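Acyl-CoA dehydrogenase FadE3 (Mycobacterium smegmatis, PDB 4IV6) belongs to the acyl-CoA dehydrogenase family of flavoproteins and binds dihydroflavine-adenine dinucleotide in a four-chain assembly. Local coordinates at residues L112-M115 and E119-A122. Numbering follows the deposited sequence.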
loop_
_atom_site.group_PDB
_atom_site.type_symbol
_atom_site.label_atom_id
_atom_site.label_comp_id
_atom_site.label_asym_id
_atom_site.label_seq_id
_atom_site.Cartn_x
_atom_site.Cartn_y
_atom_site.Cartn_z
ATOM N N LEU B 112 -11.479 40.386 18.594
ATOM C CA LEU B 112 -10.150 39.802 18.828
ATOM C C LEU B 112 -9.620 39.860 20.260
ATOM O O LEU B 112 -8.987 38.881 20.697
ATOM C CB LEU B 112 -9.099 40.359 17.855
ATOM C CG LEU B 112 -9.272 39.975 16.386
ATOM C CD1 LEU B 112 -8.166 40.575 15.539
ATOM C CD2 LEU B 112 -9.287 38.464 16.210
ATOM N N PRO B 113 -9.886 40.954 21.005
ATOM C CA PRO B 113 -9.405 40.935 22.391
ATOM C C PRO B 113 -10.025 39.839 23.272
ATOM O O PRO B 113 -9.303 39.167 24.004
ATOM C CB PRO B 113 -9.734 42.359 22.902
ATOM C CG PRO B 113 -9.709 43.200 21.665
ATOM C CD PRO B 113 -10.379 42.295 20.634
ATOM N N ARG B 114 -11.334 39.619 23.175
ATOM C CA ARG B 114 -11.965 38.558 23.939
ATOM C C ARG B 114 -11.699 37.178 23.342
ATOM O O ARG B 114 -11.706 36.183 24.056
ATOM C CB ARG B 114 -13.457 38.777 24.051
ATOM C CG ARG B 114 -13.858 39.908 24.977
ATOM C CD ARG B 114 -15.367 40.029 24.947
ATOM N NE ARG B 114 -15.820 40.536 23.647
ATOM C CZ ARG B 114 -16.987 40.244 23.076
ATOM N NH1 ARG B 114 -17.306 40.787 21.891
ATOM N NH2 ARG B 114 -17.835 39.404 23.669
ATOM N N MET B 115 -11.447 37.112 22.047
ATOM C CA MET B 115 -11.021 35.843 21.438
ATOM C C MET B 115 -9.650 35.396 21.940
ATOM O O MET B 115 -9.434 34.225 22.204
ATOM C CB MET B 115 -11.030 35.935 19.920
ATOM C CG MET B 115 -12.440 35.906 19.359
ATOM S SD MET B 115 -12.512 36.144 17.580
ATOM C CE MET B 115 -11.714 34.637 17.033
ATOM N N GLU B 119 -12.299 34.142 26.215
ATOM C CA GLU B 119 -13.569 34.596 26.797
ATOM C C GLU B 119 -14.659 34.478 25.740
ATOM O O GLU B 119 -15.762 34.061 26.046
ATOM C CB GLU B 119 -13.486 36.043 27.285
ATOM C CG GLU B 119 -14.760 36.512 27.982
ATOM C CD GLU B 119 -14.755 37.993 28.333
ATOM O OE1 GLU B 119 -13.684 38.573 28.636
ATOM O OE2 GLU B 119 -15.854 38.580 28.306
ATOM N N LEU B 120 -14.319 34.845 24.499
ATOM C CA LEU B 120 -15.154 34.548 23.351
ATOM C C LEU B 120 -14.464 33.529 22.462
ATOM O O LEU B 120 -13.327 33.727 22.084
ATOM C CB LEU B 120 -15.416 35.811 22.559
ATOM C CG LEU B 120 -16.126 35.638 21.215
ATOM C CD1 LEU B 120 -17.523 35.114 21.402
ATOM C CD2 LEU B 120 -16.157 36.980 20.511
ATOM N N ARG B 121 -15.178 32.476 22.095
ATOM C CA ARG B 121 -14.709 31.493 21.143
ATOM C C ARG B 121 -15.472 31.555 19.822
ATOM O O ARG B 121 -16.674 31.884 19.787
ATOM C CB ARG B 121 -14.855 30.119 21.755
ATOM C CG ARG B 121 -13.760 29.842 22.776
ATOM C CD ARG B 121 -14.008 28.558 23.507
ATOM N NE ARG B 121 -13.883 27.416 22.637
ATOM C CZ ARG B 121 -14.234 26.189 22.991
ATOM N NH1 ARG B 121 -14.700 25.955 24.219
ATOM N NH2 ARG B 121 -14.087 25.195 22.131
ATOM N N ALA B 122 -14.767 31.248 18.734
ATOM C CA ALA B 122 -15.340 31.273 17.403
ATOM C C ALA B 122 -15.127 29.954 16.705
ATOM O O ALA B 122 -14.170 29.211 16.983
ATOM C CB ALA B 122 -14.754 32.419 16.578
HETATM O O HOH W 1 -17.743 38.223 26.701
#
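R114 and L120 meet where the chain leaves helix 105-116 and leads into strand 122-125, an outermost strand, within this chain, of a three-stranded mixed sheet. The amide of L120 donates to the carbonyl oxygen of R114, N to O 3.0 Å, with a nearly straight N-H. The donor sits well above the carbonyl plane. T117 OG1 also bonds to this oxygen, so it has at least two donors. The side chains start in contact, R114 CB against L120 CB. Further out, L120 CD2 lies over one face of the R114 guanidinium, displaced from the centre of the group. R114 NH1 is bonded to the carbonyl of K110, one turn back in the same helix.

E119 runs extended, with CG anti to the backbone N (chi1 -176°). Its carboxylate lies obliquely across the aliphatic part of R114, OE2 to CD 3.7 Å. The charged ends do not touch. A water O, in the guanidinium plane at its edge, accepts from R114 NH2 at a long 3.3 Å. It donates to E119 OE2 over a short 2.5 Å.

M115 CA makes a CA-H...O contact with L120 O at 3.2 Å, 172° at the hydrogen. M115 CG packs against L120 CD2 at 4.0 Å. The chain then bends (chi3 67°), and CE meets A122 CB at 3.8 Å. The A122 side chain is about 11 Å from the bound dihydroflavine-adenine dinucleotide. The contact thus pairs a buried apolar side with a polar side. There a water relays hydrogen bonds between two groups whose opposite charges probably add only a modest longer-range attraction.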